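Local coordinates for protein F420-dependent methylenetetrahydromethanopterin dehydrogenase (Methanopyrus kandleri, PDB 1QV9) that catalyses the reversible, coenzyme F420-dependent reduction of methenyl-tetrahydromethanopterin to methylene-tetrahydromethanopterin in methanogenesis from carbon dioxide, at residues L24-F35 / F161-K169; A94-L103 / L114-D122. One frame throughout, in Å; residues are numbered along the deposited sequence.

In the fold
Both contacts belong to the alpha/beta part of the subunit and reach the same six-stranded parallel sheet, their centres about 21 Å apart. Contact 1 sets the loop and first residues of strand 33-39, outermost within this chain, against helix 153-169; contact 2 pairs the adjacent strands 94-99 and 115-119 further across the sheet. In chain order, 24-35 comes first, then 94-103 and 114-122, and 161-169 last, so the two strands of contact 2 lie, along the chain, between the two segments of contact 1. Helix 153-169 joins them: its Phe161 and Leu164 pack on Val95, Ile97 and Ile117. The loop of contact 1 also meets a second subunit of the hexamer, whereas contact 2 is internal.

Contact 1. Residues L24-F35 / F161-K169; sequences LDERADREDVEF and FDELIEKAK
Arg30 and Asp162 form one of two salt bridges that tie the loop before strand 33-39 to helix 153-169. Arg30 NH2 meets Asp162 OD2 at 3.0 Å on the syn side, with guanidinium and carboxylate planes turned 61° apart. The guanidinium is held on several sides: NE and NH1 grip the two oxygens of Asp32 side-on, NH2 also donates to Leu24 O in its carbonyl plane (2.8 Å), and Val33 CG1 lies 3.6 Å above one face, offset toward the rim. Asp32 OD1 takes a second donor on its anti lone pair, Lys169 NZ at 2.6 Å, reached by an extended lysine chain. Lys169 NZ also binds Glu166 OE2, which is likely to ease the proximity of the Glu166 and Asp32 carboxylates. A water joins Arg30 NH1 to Glu166 OE2 and Asp162 O. A leucine in place of Arg30 would probably leave Leu24 O and Asp162 OD2 without this donor and Asp32 held by Lys169 at one oxygen only among the bonds described.

The apolar part centres on Ile165: CG1 stands anti to the carbonyl carbon (chi1 -76°), which carries Ile165 CD1 to the ring edge of Phe35, 4.3 Å from Phe35 CZ. Ile165 CG2 meets Val33 CG1. Leu24 CD2 lies 3.6 Å from Phe161 CB.

His266 holds Asp162 OD1, and Lys43 of a second subunit pairs with Asp25. Phe161 and Ile165 continue onto strand 67-71, and Leu24 onto strand 4-10.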
ATOM      1  N   LEU A  24      11.440  21.302  21.821  1.00 17.93           N
ATOM      2  CA  LEU A  24      12.624  21.720  22.594  1.00 16.26           C
ATOM      3  C   LEU A  24      12.880  20.888  23.882  1.00 19.93           C
ATOM      4  O   LEU A  24      13.937  21.003  24.505  1.00 22.21           O
ATOM      5  CB  LEU A  24      12.496  23.207  22.932  1.00 19.33           C
ATOM      6  CG  LEU A  24      12.146  24.078  21.717  1.00 22.00           C
ATOM      7  CD1 LEU A  24      12.025  25.549  22.104  1.00 20.63           C
ATOM      8  CD2 LEU A  24      13.233  23.868  20.638  1.00 22.70           C
ATOM      9  N   ASP A  25      11.950  20.029  24.286  1.00 17.63           N
ATOM     10  CA  ASP A  25      12.182  19.246  25.531  1.00 20.35           C
ATOM     11  C   ASP A  25      11.296  18.009  25.377  1.00 21.50           C
ATOM     12  O   ASP A  25      10.331  17.786  26.151  1.00 21.31           O
ATOM     13  CB  ASP A  25      11.749  20.118  26.705  1.00 19.75           C
ATOM     14  CG  ASP A  25      12.046  19.508  28.044  1.00 24.63           C
ATOM     15  OD1 ASP A  25      12.891  18.570  28.114  1.00 22.57           O
ATOM     16  OD2 ASP A  25      11.436  20.010  29.025  1.00 23.63           O
ATOM     17  N   GLU A  26      11.662  17.188  24.390  1.00 17.90           N
ATOM     18  CA  GLU A  26      10.837  16.073  24.004  1.00 17.18           C
ATOM     19  C   GLU A  26      10.480  15.042  25.045  1.00 21.42           C
ATOM     20  O   GLU A  26       9.450  14.373  24.920  1.00 23.42           O
ATOM     21  CB  GLU A  26      11.421  15.392  22.760  1.00 18.31           C
ATOM     22  CG  GLU A  26      12.764  14.661  22.991  1.00 20.10           C
ATOM     23  CD  GLU A  26      13.990  15.573  22.950  1.00 20.29           C
ATOM     24  OE1 GLU A  26      15.109  15.015  22.937  1.00 19.96           O
ATOM     25  OE2 GLU A  26      13.861  16.812  22.915  1.00 20.08           O
ATOM     26  N   ARG A  27      11.308  14.904  26.069  1.00 21.56           N
ATOM     27  CA  ARG A  27      11.022  13.933  27.134  1.00 23.81           C
ATOM     28  C   ARG A  27      10.846  14.648  28.486  1.00 23.48           C
ATOM     29  O   ARG A  27      10.802  13.986  29.526  1.00 24.21           O
ATOM     30  CB  ARG A  27      12.158  12.889  27.227  1.00 23.12           C
ATOM     31  CG  ARG A  27      12.250  11.908  26.028  1.00 24.73           C
ATOM     32  CD  ARG A  27      13.539  11.070  26.102  1.00 25.44           C
ATOM     33  NE  ARG A  27      14.597  11.997  26.481  1.00 25.95           N
ATOM     34  CZ  ARG A  27      15.245  12.783  25.635  1.00 28.83           C
ATOM     35  NH1 ARG A  27      16.144  13.633  26.111  1.00 27.57           N
ATOM     36  NH2 ARG A  27      15.061  12.678  24.317  1.00 26.10           N
ATOM     37  N   ALA A  28      10.762  15.981  28.465  1.00 20.79           N
ATOM     38  CA  ALA A  28      10.570  16.798  29.662  1.00 24.40           C
ATOM     39  C   ALA A  28      11.681  16.634  30.695  1.00 27.87           C
ATOM     40  O   ALA A  28      11.479  16.955  31.864  1.00 30.47           O
ATOM     41  CB  ALA A  28       9.214  16.481  30.318  1.00 27.08           C
ATOM     42  N   ASP A  29      12.840  16.158  30.265  1.00 25.11           N
ATOM     43  CA  ASP A  29      13.954  15.973  31.186  1.00 29.34           C
ATOM     44  C   ASP A  29      15.059  17.006  31.044  1.00 28.96           C
ATOM     45  O   ASP A  29      16.142  16.836  31.601  1.00 29.95           O
ATOM     46  CB  ASP A  29      14.535  14.546  31.077  1.00 30.59           C
ATOM     47  CG  ASP A  29      14.861  14.149  29.654  1.00 33.78           C
ATOM     48  OD1 ASP A  29      15.103  15.056  28.841  1.00 30.89           O
ATOM     49  OD2 ASP A  29      14.880  12.928  29.349  1.00 36.67           O
ATOM     50  N   ARG A  30      14.815  18.088  30.306  1.00 27.49           N
ATOM     51  CA  ARG A  30      15.845  19.112  30.191  1.00 25.52           C
ATOM     52  C   ARG A  30      15.871  19.952  31.457  1.00 28.16           C
ATOM     53  O   ARG A  30      14.854  20.502  31.883  1.00 29.69           O
ATOM     54  CB  ARG A  30      15.614  20.058  29.013  1.00 26.23           C
ATOM     55  CG  ARG A  30      16.203  19.597  27.721  1.00 26.18           C
ATOM     56  CD  ARG A  30      15.978  20.630  26.625  1.00 22.66           C
ATOM     57  NE  ARG A  30      16.967  21.713  26.608  1.00 21.16           N
ATOM     58  CZ  ARG A  30      17.139  22.534  25.575  1.00 22.34           C
ATOM     59  NH1 ARG A  30      18.071  23.490  25.611  1.00 24.49           N
ATOM     60  NH2 ARG A  30      16.371  22.415  24.488  1.00 20.91           N
ATOM     61  N   GLU A  31      17.051  20.074  32.040  1.00 25.15           N
ATOM     62  CA  GLU A  31      17.195  20.850  33.258  1.00 28.78           C
ATOM     63  C   GLU A  31      17.536  22.309  32.990  1.00 26.18           C
ATOM     64  O   GLU A  31      17.603  23.115  33.914  1.00 29.63           O
ATOM     65  CB  GLU A  31      18.308  20.233  34.117  1.00 30.38           C
ATOM     66  CG  GLU A  31      18.260  18.707  34.201  1.00 39.60           C
ATOM     67  CD  GLU A  31      19.391  18.114  35.045  1.00 46.78           C
ATOM     68  OE1 GLU A  31      19.142  17.789  36.225  1.00 50.87           O
ATOM     69  OE2 GLU A  31      20.532  17.977  34.534  1.00 48.33           O
ATOM     70  N   ASP A  32      17.761  22.664  31.732  1.00 24.05           N
ATOM     71  CA  ASP A  32      18.153  24.032  31.405  1.00 25.78           C
ATOM     72  C   ASP A  32      17.123  24.962  30.789  1.00 24.42           C
ATOM     73  O   ASP A  32      17.486  26.033  30.327  1.00 24.86           O
ATOM     74  CB  ASP A  32      19.358  24.014  30.475  1.00 26.02           C
ATOM     75  CG  ASP A  32      19.038  23.368  29.132  1.00 26.02           C
ATOM     76  OD1 ASP A  32      19.635  23.776  28.120  1.00 25.82           O
ATOM     77  OD2 ASP A  32      18.197  22.441  29.115  1.00 27.24           O
ATOM     78  N   VAL A  33      15.853  24.559  30.768  1.00 22.53           N
ATOM     79  CA  VAL A  33      14.800  25.411  30.220  1.00 22.87           C
ATOM     80  C   VAL A  33      13.549  25.371  31.090  1.00 20.44           C
ATOM     81  O   VAL A  33      13.322  24.413  31.816  1.00 24.24           O
ATOM     82  CB  VAL A  33      14.377  24.956  28.781  1.00 22.98           C
ATOM     83  CG1 VAL A  33      15.545  25.067  27.835  1.00 24.92           C
ATOM     84  CG2 VAL A  33      13.831  23.509  28.821  1.00 23.96           C
ATOM     85  N   GLU A  34      12.739  26.409  30.972  1.00 21.24           N
ATOM     86  CA  GLU A  34      11.464  26.506  31.671  1.00 20.98           C
ATOM     87  C   GLU A  34      10.599  27.337  30.749  1.00 19.79           C
ATOM     88  O   GLU A  34      11.016  28.414  30.324  1.00 19.67           O
ATOM     89  CB  GLU A  34      11.623  27.218  33.018  1.00 25.35           C
ATOM     90  CG  GLU A  34      10.311  27.293  33.774  1.00 35.85           C
ATOM     91  CD  GLU A  34      10.451  27.751  35.223  1.00 43.46           C
ATOM     92  OE1 GLU A  34       9.430  27.702  35.937  1.00 46.10           O
ATOM     93  OE2 GLU A  34      11.557  28.150  35.645  1.00 41.86           O
ATOM     94  N   PHE A  35       9.410  26.830  30.425  1.00 18.24           N
ATOM     95  CA  PHE A  35       8.514  27.555  29.529  1.00 15.73           C
ATOM     96  C   PHE A  35       7.126  27.734  30.121  1.00 19.45           C
ATOM     97  O   PHE A  35       6.688  26.985  30.997  1.00 19.97           O
ATOM     98  CB  PHE A  35       8.308  26.761  28.220  1.00 18.18           C
ATOM     99  CG  PHE A  35       9.579  26.377  27.498  1.00 18.58           C
ATOM    100  CD1 PHE A  35       9.709  25.137  26.909  1.00 21.63           C
ATOM    101  CD2 PHE A  35      10.608  27.289  27.346  1.00 22.58           C
ATOM    102  CE1 PHE A  35      10.867  24.801  26.164  1.00 23.30           C
ATOM    103  CE2 PHE A  35      11.766  26.958  26.607  1.00 20.97           C
ATOM    104  CZ  PHE A  35      11.882  25.710  26.022  1.00 22.55           C
ATOM    105  N   PHE A 161      15.684  27.337  17.572  1.00 18.53           N
ATOM    106  CA  PHE A 161      15.386  27.668  18.955  1.00 17.73           C
ATOM    107  C   PHE A 161      16.451  27.200  19.905  1.00 18.65           C
ATOM    108  O   PHE A 161      16.699  27.877  20.899  1.00 20.86           O
ATOM    109  CB  PHE A 161      13.992  27.122  19.358  1.00 18.54           C
ATOM    110  CG  PHE A 161      12.873  28.016  18.946  1.00 20.50           C
ATOM    111  CD1 PHE A 161      11.966  27.609  17.990  1.00 23.82           C
ATOM    112  CD2 PHE A 161      12.782  29.306  19.455  1.00 23.02           C
ATOM    113  CE1 PHE A 161      10.967  28.478  17.521  1.00 26.62           C
ATOM    114  CE2 PHE A 161      11.804  30.181  18.998  1.00 25.05           C
ATOM    115  CZ  PHE A 161      10.887  29.766  18.025  1.00 25.96           C
ATOM    116  N   ASP A 162      17.103  26.079  19.616  1.00 18.61           N
ATOM    117  CA  ASP A 162      18.171  25.611  20.500  1.00 18.76           C
ATOM    118  C   ASP A 162      19.324  26.642  20.492  1.00 22.07           C
ATOM    119  O   ASP A 162      19.925  26.891  21.539  1.00 19.90           O
ATOM    120  CB  ASP A 162      18.644  24.230  20.072  1.00 22.56           C
ATOM    121  CG  ASP A 162      17.787  23.098  20.695  1.00 23.89           C
ATOM    122  OD1 ASP A 162      17.779  21.980  20.145  1.00 29.93           O
ATOM    123  OD2 ASP A 162      17.157  23.337  21.757  1.00 31.86           O
ATOM    124  N   GLU A 163      19.606  27.236  19.334  1.00 20.36           N
ATOM    125  CA  GLU A 163      20.650  28.267  19.224  1.00 21.31           C
ATOM    126  C   GLU A 163      20.255  29.497  20.069  1.00 25.29           C
ATOM    127  O   GLU A 163      21.071  30.072  20.807  1.00 23.42           O
ATOM    128  CB  GLU A 163      20.823  28.675  17.757  1.00 25.35           C
ATOM    129  CG  GLU A 163      21.867  29.779  17.509  1.00 37.46           C
ATOM    130  CD  GLU A 163      21.818  30.327  16.079  1.00 42.05           C
ATOM    131  OE1 GLU A 163      21.914  29.528  15.122  1.00 47.62           O
ATOM    132  OE2 GLU A 163      21.685  31.562  15.910  1.00 48.64           O
ATOM    133  N   LEU A 164      18.996  29.916  19.974  1.00 20.60           N
ATOM    134  CA  LEU A 164      18.516  31.062  20.738  1.00 20.51           C
ATOM    135  C   LEU A 164      18.562  30.771  22.254  1.00 22.72           C
ATOM    136  O   LEU A 164      18.880  31.660  23.064  1.00 22.79           O
ATOM    137  CB  LEU A 164      17.085  31.387  20.293  1.00 25.89           C
ATOM    138  CG  LEU A 164      16.573  32.801  20.557  1.00 30.16           C
ATOM    139  CD1 LEU A 164      17.437  33.836  19.819  1.00 27.43           C
ATOM    140  CD2 LEU A 164      15.109  32.878  20.102  1.00 26.95           C
ATOM    141  N   ILE A 165      18.256  29.535  22.636  1.00 21.24           N
ATOM    142  CA  ILE A 165      18.291  29.146  24.037  1.00 21.00           C
ATOM    143  C   ILE A 165      19.727  29.239  24.553  1.00 24.08           C
ATOM    144  O   ILE A 165      19.932  29.665  25.696  1.00 23.26           O
ATOM    145  CB  ILE A 165      17.735  27.726  24.251  1.00 20.77           C
ATOM    146  CG1 ILE A 165      16.204  27.793  24.144  1.00 22.97           C
ATOM    147  CG2 ILE A 165      18.163  27.167  25.624  1.00 22.51           C
ATOM    148  CD1 ILE A 165      15.564  26.472  23.947  1.00 22.93           C
ATOM    149  N   GLU A 166      20.715  28.871  23.733  1.00 23.98           N
ATOM    150  CA  GLU A 166      22.085  28.979  24.231  1.00 27.57           C
ATOM    151  C   GLU A 166      22.444  30.443  24.503  1.00 27.85           C
ATOM    152  O   GLU A 166      23.106  30.747  25.510  1.00 29.53           O
ATOM    153  CB  GLU A 166      23.061  28.308  23.268  1.00 27.66           C
ATOM    154  CG  GLU A 166      22.989  26.784  23.384  1.00 34.16           C
ATOM    155  CD  GLU A 166      23.133  26.289  24.830  1.00 40.59           C
ATOM    156  OE1 GLU A 166      24.215  26.507  25.435  1.00 40.81           O
ATOM    157  OE2 GLU A 166      22.172  25.684  25.371  1.00 35.25           O
ATOM    158  N   LYS A 167      22.003  31.348  23.630  1.00 24.28           N
ATOM    159  CA  LYS A 167      22.246  32.780  23.828  1.00 26.02           C
ATOM    160  C   LYS A 167      21.447  33.363  25.009  1.00 28.51           C
ATOM    161  O   LYS A 167      21.894  34.288  25.704  1.00 29.81           O
ATOM    162  CB  LYS A 167      21.880  33.535  22.563  1.00 23.72           C
ATOM    163  CG  LYS A 167      22.715  33.073  21.405  1.00 26.30           C
ATOM    164  CD  LYS A 167      22.398  33.817  20.145  1.00 25.48           C
ATOM    165  CE  LYS A 167      23.328  33.329  19.026  1.00 31.29           C
ATOM    166  NZ  LYS A 167      22.976  33.886  17.686  1.00 38.14           N
ATOM    167  N   ALA A 168      20.238  32.856  25.204  1.00 26.31           N
ATOM    168  CA  ALA A 168      19.381  33.299  26.303  1.00 27.05           C
ATOM    169  C   ALA A 168      20.088  33.031  27.635  1.00 31.07           C
ATOM    170  O   ALA A 168      19.976  33.825  28.584  1.00 32.17           O
ATOM    171  CB  ALA A 168      18.047  32.541  26.256  1.00 25.81           C
ATOM    172  N   LYS A 169      20.822  31.923  27.703  1.00 30.56           N
ATOM    173  CA  LYS A 169      21.515  31.545  28.931  1.00 32.96           C
ATOM    174  C   LYS A 169      22.565  32.547  29.344  1.00 35.35           C
ATOM    175  O   LYS A 169      22.871  32.681  30.529  1.00 35.62           O
ATOM    176  CB  LYS A 169      22.158  30.177  28.779  1.00 32.47           C
ATOM    177  CG  LYS A 169      21.146  29.054  28.790  1.00 31.53           C
ATOM    178  CD  LYS A 169      21.863  27.765  28.556  1.00 36.03           C
ATOM    179  CE  LYS A 169      20.910  26.640  28.309  1.00 35.32           C
ATOM    180  NZ  LYS A 169      21.705  25.401  28.113  1.00 30.14           N
TER
HETATM  181  O   HOH W   1      19.836  25.035  23.615  1.00 28.85           O

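Contact 2. Residues A94-L103 / L114-D122; sequences AVIIGDAPGL and LGYILVKPD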
ATOM      1  N   ALA A  94      11.582  38.853  20.667  1.00 18.54           N
ATOM      2  CA  ALA A  94      10.447  38.027  20.233  1.00 18.04           C
ATOM      3  C   ALA A  94      10.614  37.472  18.824  1.00 18.06           C
ATOM      4  O   ALA A  94      11.262  38.091  17.962  1.00 18.43           O
ATOM      5  CB  ALA A  94       9.162  38.869  20.310  1.00 19.82           C
ATOM      6  N   VAL A  95       9.958  36.337  18.585  1.00 14.65           N
ATOM      7  CA  VAL A  95      10.001  35.635  17.313  1.00 14.01           C
ATOM      8  C   VAL A  95       8.584  35.297  16.913  1.00 18.34           C
ATOM      9  O   VAL A  95       7.782  34.886  17.766  1.00 17.23           O
ATOM     10  CB  VAL A  95      10.780  34.289  17.443  1.00 17.75           C
ATOM     11  CG1 VAL A  95      10.767  33.517  16.088  1.00 16.11           C
ATOM     12  CG2 VAL A  95      12.219  34.564  17.904  1.00 17.52           C
ATOM     13  N   ILE A  96       8.268  35.502  15.642  1.00 16.28           N
ATOM     14  CA  ILE A  96       6.959  35.194  15.099  1.00 16.02           C
ATOM     15  C   ILE A  96       7.050  33.912  14.273  1.00 16.32           C
ATOM     16  O   ILE A  96       7.871  33.821  13.356  1.00 16.47           O
ATOM     17  CB  ILE A  96       6.475  36.347  14.144  1.00 13.60           C
ATOM     18  CG1 ILE A  96       6.455  37.696  14.877  1.00 15.99           C
ATOM     19  CG2 ILE A  96       5.085  36.066  13.601  1.00 19.64           C
ATOM     20  CD1 ILE A  96       5.608  37.729  16.125  1.00 16.59           C
ATOM     21  N   ILE A  97       6.208  32.927  14.582  1.00 15.20           N
ATOM     22  CA  ILE A  97       6.153  31.696  13.791  1.00 14.80           C
ATOM     23  C   ILE A  97       4.896  31.842  12.974  1.00 17.97           C
ATOM     24  O   ILE A  97       3.829  32.095  13.532  1.00 18.15           O
ATOM     25  CB  ILE A  97       6.051  30.427  14.716  1.00 16.22           C
ATOM     26  CG1 ILE A  97       7.380  30.166  15.465  1.00 23.76           C
ATOM     27  CG2 ILE A  97       5.567  29.240  13.897  1.00 24.94           C
ATOM     28  CD1 ILE A  97       8.636  30.638  14.818  1.00 28.94           C
ATOM     29  N   GLY A  98       5.023  31.708  11.653  1.00 15.34           N
ATOM     30  CA  GLY A  98       3.893  31.843  10.752  1.00 14.74           C
ATOM     31  C   GLY A  98       3.992  30.990   9.507  1.00 15.60           C
ATOM     32  O   GLY A  98       4.852  30.138   9.422  1.00 16.45           O
ATOM     33  N   ASP A  99       3.095  31.253   8.561  1.00 18.62           N
ATOM     34  CA  ASP A  99       2.999  30.541   7.292  1.00 19.12           C
ATOM     35  C   ASP A  99       3.356  31.480   6.135  1.00 22.53           C
ATOM     36  O   ASP A  99       3.825  32.600   6.358  1.00 21.39           O
ATOM     37  CB  ASP A  99       1.600  29.888   7.107  1.00 25.87           C
ATOM     38  CG  ASP A  99       0.436  30.835   7.355  1.00 26.97           C
ATOM     39  OD1 ASP A  99      -0.718  30.423   7.086  1.00 32.85           O
ATOM     40  OD2 ASP A  99       0.662  31.964   7.798  1.00 30.15           O
ATOM     41  N   ALA A 100       3.144  31.024   4.904  1.00 21.30           N
ATOM     42  CA  ALA A 100       3.548  31.829   3.732  1.00 23.39           C
ATOM     43  C   ALA A 100       2.968  33.237   3.660  1.00 21.02           C
ATOM     44  O   ALA A 100       3.654  34.157   3.213  1.00 23.67           O
ATOM     45  CB  ALA A 100       3.247  31.071   2.453  1.00 22.84           C
ATOM     46  N   PRO A 101       1.710  33.426   4.073  1.00 21.35           N
ATOM     47  CA  PRO A 101       1.117  34.773   4.029  1.00 25.49           C
ATOM     48  C   PRO A 101       1.925  35.805   4.838  1.00 23.89           C
ATOM     49  O   PRO A 101       1.817  37.004   4.612  1.00 24.72           O
ATOM     50  CB  PRO A 101      -0.275  34.541   4.601  1.00 24.78           C
ATOM     51  CG  PRO A 101      -0.588  33.145   4.138  1.00 25.23           C
ATOM     52  CD  PRO A 101       0.683  32.418   4.404  1.00 22.54           C
ATOM     53  N   GLY A 102       2.719  35.348   5.800  1.00 18.70           N
ATOM     54  CA  GLY A 102       3.549  36.248   6.570  1.00 19.71           C
ATOM     55  C   GLY A 102       4.631  36.923   5.722  1.00 20.63           C
ATOM     56  O   GLY A 102       5.183  37.938   6.163  1.00 22.49           O
ATOM     57  N   LEU A 103       4.954  36.375   4.543  1.00 18.94           N
ATOM     58  CA  LEU A 103       5.987  36.986   3.687  1.00 21.80           C
ATOM     59  C   LEU A 103       5.663  38.432   3.381  1.00 24.02           C
ATOM     60  O   LEU A 103       6.564  39.252   3.190  1.00 25.90           O
ATOM     61  CB  LEU A 103       6.138  36.216   2.377  1.00 23.15           C
ATOM     62  CG  LEU A 103       6.868  34.890   2.572  1.00 26.15           C
ATOM     63  CD1 LEU A 103       6.692  34.025   1.318  1.00 32.94           C
ATOM     64  CD2 LEU A 103       8.337  35.147   2.875  1.00 30.48           C
ATOM     65  N   LEU A 114      11.696  42.181  15.168  1.00 18.15           N
ATOM     66  CA  LEU A 114      11.220  40.831  15.471  1.00 18.94           C
ATOM     67  C   LEU A 114      11.867  39.760  14.616  1.00 18.17           C
ATOM     68  O   LEU A 114      12.167  40.004  13.453  1.00 20.94           O
ATOM     69  CB  LEU A 114       9.707  40.764  15.222  1.00 17.42           C
ATOM     70  CG  LEU A 114       8.821  41.663  16.075  1.00 19.70           C
ATOM     71  CD1 LEU A 114       7.394  41.673  15.473  1.00 22.43           C
ATOM     72  CD2 LEU A 114       8.818  41.198  17.526  1.00 22.07           C
ATOM     73  N   GLY A 115      12.129  38.591  15.217  1.00 16.31           N
ATOM     74  CA  GLY A 115      12.614  37.469  14.440  1.00 16.47           C
ATOM     75  C   GLY A 115      11.388  36.763  13.844  1.00 18.37           C
ATOM     76  O   GLY A 115      10.220  37.055  14.205  1.00 16.56           O
ATOM     77  N   TYR A 116      11.630  35.869  12.893  1.00 16.59           N
ATOM     78  CA  TYR A 116      10.511  35.114  12.305  1.00 15.96           C
ATOM     79  C   TYR A 116      10.939  33.796  11.709  1.00 17.02           C
ATOM     80  O   TYR A 116      12.076  33.629  11.297  1.00 16.23           O
ATOM     81  CB  TYR A 116       9.761  35.906  11.200  1.00 16.34           C
ATOM     82  CG  TYR A 116      10.613  36.467  10.070  1.00 18.44           C
ATOM     83  CD1 TYR A 116      11.068  37.781  10.136  1.00 20.70           C
ATOM     84  CD2 TYR A 116      11.003  35.684   8.988  1.00 18.01           C
ATOM     85  CE1 TYR A 116      11.902  38.306   9.144  1.00 22.99           C
ATOM     86  CE2 TYR A 116      11.849  36.202   7.989  1.00 19.42           C
ATOM     87  CZ  TYR A 116      12.283  37.513   8.089  1.00 24.00           C
ATOM     88  OH  TYR A 116      13.109  38.041   7.114  1.00 26.00           O
ATOM     89  N   ILE A 117      10.013  32.835  11.710  1.00 16.06           N
ATOM     90  CA  ILE A 117      10.257  31.572  11.036  1.00 15.71           C
ATOM     91  C   ILE A 117       8.944  31.383  10.300  1.00 18.26           C
ATOM     92  O   ILE A 117       7.886  31.193  10.920  1.00 17.21           O
ATOM     93  CB  ILE A 117      10.491  30.375  11.981  1.00 17.76           C
ATOM     94  CG1 ILE A 117      11.727  30.669  12.839  1.00 19.30           C
ATOM     95  CG2 ILE A 117      10.714  29.096  11.138  1.00 17.67           C
ATOM     96  CD1 ILE A 117      12.058  29.583  13.899  1.00 21.80           C
ATOM     97  N   LEU A 118       8.999  31.505   8.975  1.00 16.31           N
ATOM     98  CA  LEU A 118       7.802  31.353   8.155  1.00 14.30           C
ATOM     99  C   LEU A 118       7.875  29.995   7.463  1.00 18.11           C
ATOM    100  O   LEU A 118       8.801  29.729   6.718  1.00 17.63           O
ATOM    101  CB  LEU A 118       7.721  32.479   7.126  1.00 16.97           C
ATOM    102  CG  LEU A 118       7.638  33.862   7.796  1.00 17.52           C
ATOM    103  CD1 LEU A 118       7.533  34.925   6.715  1.00 19.28           C
ATOM    104  CD2 LEU A 118       6.382  33.932   8.706  1.00 19.05           C
ATOM    105  N   VAL A 119       6.903  29.123   7.727  1.00 15.64           N
ATOM    106  CA  VAL A 119       6.912  27.785   7.179  1.00 15.47           C
ATOM    107  C   VAL A 119       5.909  27.701   6.036  1.00 15.01           C
ATOM    108  O   VAL A 119       4.686  27.583   6.258  1.00 15.97           O
ATOM    109  CB  VAL A 119       6.568  26.779   8.319  1.00 15.89           C
ATOM    110  CG1 VAL A 119       6.667  25.342   7.822  1.00 15.82           C
ATOM    111  CG2 VAL A 119       7.560  26.995   9.463  1.00 16.64           C
ATOM    112  N   LYS A 120       6.415  27.755   4.802  1.00 15.42           N
ATOM    113  CA  LYS A 120       5.499  27.745   3.656  1.00 18.12           C
ATOM    114  C   LYS A 120       4.660  26.472   3.527  1.00 15.34           C
ATOM    115  O   LYS A 120       3.506  26.510   3.147  1.00 18.24           O
ATOM    116  CB  LYS A 120       6.256  28.076   2.347  1.00 19.00           C
ATOM    117  CG  LYS A 120       6.981  29.405   2.457  1.00 24.07           C
ATOM    118  CD  LYS A 120       7.638  29.872   1.143  1.00 24.37           C
ATOM    119  CE  LYS A 120       6.592  30.480   0.230  1.00 28.08           C
ATOM    120  NZ  LYS A 120       7.198  30.993  -1.038  1.00 29.44           N
ATOM    121  N   PRO A 121       5.235  25.309   3.871  1.00 15.59           N
ATOM    122  CA  PRO A 121       4.376  24.121   3.741  1.00 16.52           C
ATOM    123  C   PRO A 121       3.302  23.954   4.847  1.00 14.96           C
ATOM    124  O   PRO A 121       2.500  23.002   4.780  1.00 17.27           O
ATOM    125  CB  PRO A 121       5.344  22.939   3.750  1.00 17.75           C
ATOM    126  CG  PRO A 121       6.706  23.505   4.072  1.00 23.23           C
ATOM    127  CD  PRO A 121       6.671  24.984   3.855  1.00 15.97           C
ATOM    128  N   ASP A 122       3.275  24.857   5.831  1.00 15.67           N
ATOM    129  CA  ASP A 122       2.290  24.782   6.932  1.00 16.15           C
ATOM    130  C   ASP A 122       1.037  25.429   6.387  1.00 16.10           C
ATOM    131  O   ASP A 122       0.680  26.561   6.742  1.00 20.40           O
ATOM    132  CB  ASP A 122       2.825  25.566   8.134  1.00 18.39           C
ATOM    133  CG  ASP A 122       2.286  25.071   9.448  1.00 19.56           C
ATOM    134  OD1 ASP A 122       1.099  24.670   9.474  1.00 20.03           O
ATOM    135  OD2 ASP A 122       3.033  25.112  10.466  1.00 17.61           O
TER
HETATM  136  O   HOH W   2       1.800  28.609   3.910  1.00 25.50           O
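Ile96 and Tyr116 meet at the root of the one aromatic ring here: Tyr116 CB sits 3.5 Å from Ile96 O, while the side chain leads away from strand 94-99, touches Lys106 and Met109, and ends in a hydrogen bond between its OH and Glu110. Among the flat peptide groups, Gly115 N approaches Ala94 O in the carbonyl plane, but Ile96 N stands 44° above the plane of the Gly115 carbonyl. These bonds begin the parallel ladder of a beta-alpha-beta unit, in which helix 106-111 connects two neighbouring strands inclined by 14°. Ile117 N to Ile96 O, Gly98 N to Ile117 O and Val119 N to Gly98 O continue it.

On the face of Val95, Ile97 and Ile117, the two isoleucines lie side by side, pointing the same way. Ile97 CD1 is only 3.4 Å from Ile117 CB, tight for two carbons, and the Ile97 chi2 of -27° departs from a staggered position. Ala160 of helix 153-169 also touches Ile117.

On the face of Ile96, Tyr116 and Leu118, the leucine fills the space beside Gly98 and Gly102, where side chains would crowd it. Leu118 CD2 meets Asp99 O at 3.7 Å, and Leu118 CD1 lies 3.9 Å from Leu103 CD2. The Leu103 and Lys120 side chains cross at about a right angle, Leu103 CD1 3.7 Å from Lys120 CE. Beyond the last ladder bond, a water bridges the two backbones, accepting from Ala100 N (2.9 Å) and donating to Lys120 O (2.8 Å).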